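Local coordinates for putative polysaccharide deacetylase (Bdellovibrio bacteriovorus HD100, PDB 5JP6), which probably hydrolyses carbon-nitrogen bonds other than peptide bonds, as a metal-binding peptidoglycan deacetylase of carbohydrate esterase family 4, at residues A55-W60 / A104-C109. The protein carries 1 engineered substitution. Numbering follows the deposited sequence.
Sequences ALFANW and ALVSGC
In the helical N-terminal part of this deacetylase, away from the zinc site, helix 53-66 meets the short helix 103-106, and within 55-60 and 104-109 the meeting is made by Phe57 and Trp60 on one side and Leu105 and Val106 on the other. It is a worked example of apolar packing between a short helix and a longer one: no hydrogen bond crosses between 55-60 and 104-109. Leu105 touches both residues of the facing segment, and it also reaches Arg61 and Phe64 further along that helix. Its CG stands anti to the carbonyl carbon (chi1 -72°) and the chain runs on extended, which carries CD1 into the notch between Phe57 and Trp60, about one turn apart. Leu105 CD1 lies 3.8 Å from Phe57 CD2, set obliquely to the ring, and 3.9 Å from Trp60 CB. The side chains of Phe57 and Leu105 point in opposite senses and overlap alongside one another. Val106 meets the same ring differently, lying across the direction of the Phe57 side chain, its CG1 coming up at the edge near the ring plane, 4.0 Å from Phe57 CE2. Of its side chain, Trp60 brings CB nearest to Leu105, while the indole leads away. There Trp60 CE3 sits above one face of the Phe57 ring, toward the rim, while Phe57 CE1 lies at the indole edge, an edge-to-face arrangement. Helix 71-83 covers a further side: Leu78 touches both aromatics, and Cys79 is disulfide-bonded to Cys109, just beyond Val106. Helix 24-39 also packs on Trp60. All four contacting residues are buried, an arrangement typical of the hydrophobic core of a small helical bundle.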
loop_
_atom_site.group_PDB
_atom_site.type_symbol
_atom_site.label_atom_id
_atom_site.label_comp_id
_atom_site.label_asym_id
_atom_site.label_seq_id
_atom_site.Cartn_x
_atom_site.Cartn_y
_atom_site.Cartn_z
ATOM N N ALA A 55 8.461 12.403 -0.036
ATOM C CA ALA A 55 9.439 13.246 -0.746
ATOM C C ALA A 55 9.881 14.408 0.138
ATOM O O ALA A 55 11.083 14.740 0.173
ATOM C CB ALA A 55 8.866 13.787 -2.043
ATOM N N LEU A 56 8.922 15.031 0.848
ATOM C CA LEU A 56 9.241 16.184 1.729
ATOM C C LEU A 56 10.268 15.748 2.792
ATOM O O LEU A 56 11.291 16.419 3.027
ATOM C CB LEU A 56 7.986 16.700 2.427
ATOM C CG LEU A 56 6.960 17.445 1.573
ATOM C CD1 LEU A 56 5.812 17.903 2.453
ATOM C CD2 LEU A 56 7.622 18.637 0.878
ATOM N N PHE A 57 10.016 14.615 3.434
ATOM C CA PHE A 57 10.927 14.137 4.493
ATOM C C PHE A 57 12.266 13.653 3.930
ATOM O O PHE A 57 13.279 13.853 4.583
ATOM C CB PHE A 57 10.288 13.064 5.397
ATOM C CG PHE A 57 9.553 13.611 6.584
ATOM C CD1 PHE A 57 8.265 14.126 6.357
ATOM C CD2 PHE A 57 10.068 13.652 7.857
ATOM C CE1 PHE A 57 7.528 14.643 7.413
ATOM C CE2 PHE A 57 9.323 14.172 8.900
ATOM C CZ PHE A 57 8.055 14.663 8.667
ATOM N N ALA A 58 12.292 13.065 2.728
ATOM C CA ALA A 58 13.574 12.700 2.142
ATOM C C ALA A 58 14.407 13.971 1.943
ATOM O O ALA A 58 15.597 14.027 2.261
ATOM C CB ALA A 58 13.397 11.960 0.833
ATOM N N ASN A 59 13.783 15.025 1.455
ATOM C CA ASN A 59 14.514 16.271 1.273
ATOM C C ASN A 59 14.934 16.887 2.600
ATOM O O ASN A 59 16.046 17.370 2.717
ATOM C CB ASN A 59 13.679 17.279 0.506
ATOM C CG ASN A 59 14.402 18.601 0.336
ATOM O OD1 ASN A 59 15.460 18.677 -0.308
ATOM N ND2 ASN A 59 13.888 19.631 0.960
ATOM N N TRP A 60 14.049 16.868 3.597
ATOM C CA TRP A 60 14.410 17.390 4.928
ATOM C C TRP A 60 15.542 16.585 5.567
ATOM O O TRP A 60 16.405 17.156 6.206
ATOM C CB TRP A 60 13.193 17.490 5.881
ATOM C CG TRP A 60 12.243 18.572 5.464
ATOM C CD1 TRP A 60 12.574 19.796 4.902
ATOM C CD2 TRP A 60 10.826 18.570 5.594
ATOM N NE1 TRP A 60 11.448 20.520 4.657
ATOM C CE2 TRP A 60 10.356 19.800 5.059
ATOM C CE3 TRP A 60 9.898 17.652 6.093
ATOM C CZ2 TRP A 60 9.004 20.138 5.021
ATOM C CZ3 TRP A 60 8.559 17.989 6.053
ATOM C CH2 TRP A 60 8.114 19.226 5.516
ATOM N N ALA A 104 15.618 11.820 13.967
ATOM C CA ALA A 104 16.212 13.085 14.454
ATOM C C ALA A 104 15.369 14.299 14.135
ATOM O O ALA A 104 15.417 15.300 14.846
ATOM C CB ALA A 104 17.607 13.270 13.918
ATOM N N LEU A 105 14.616 14.227 13.049
ATOM C CA LEU A 105 13.726 15.329 12.678
ATOM C C LEU A 105 12.563 15.514 13.637
ATOM O O LEU A 105 12.146 16.648 13.912
ATOM C CB LEU A 105 13.179 15.141 11.271
ATOM C CG LEU A 105 14.150 15.345 10.115
ATOM C CD1 LEU A 105 13.549 14.926 8.788
ATOM C CD2 LEU A 105 14.600 16.770 9.999
ATOM N N VAL A 106 12.026 14.404 14.132
ATOM C CA VAL A 106 10.759 14.420 14.912
ATOM C C VAL A 106 10.914 14.035 16.381
ATOM O O VAL A 106 9.921 13.983 17.098
ATOM C CB VAL A 106 9.645 13.577 14.254
ATOM C CG1 VAL A 106 9.327 14.133 12.875
ATOM C CG2 VAL A 106 10.012 12.091 14.236
ATOM N N SER A 107 12.146 13.858 16.862
ATOM C CA SER A 107 12.371 13.374 18.242
ATOM C C SER A 107 11.739 14.296 19.310
ATOM O O SER A 107 11.294 13.846 20.386
ATOM C CB SER A 107 13.859 13.183 18.511
ATOM O OG SER A 107 14.593 14.366 18.252
ATOM N N GLY A 108 11.657 15.575 18.978
ATOM C CA GLY A 108 11.101 16.590 19.886
ATOM C C GLY A 108 9.621 16.510 20.114
ATOM O O GLY A 108 9.132 17.034 21.083
ATOM N N CYS A 109 8.912 15.833 19.215
ATOM C CA CYS A 109 7.453 15.775 19.313
ATOM C C CYS A 109 6.845 14.457 18.867
ATOM O O CYS A 109 5.634 14.344 18.842
ATOM C CB CYS A 109 6.833 16.909 18.465
ATOM S SG CYS A 109 7.293 16.859 16.716
#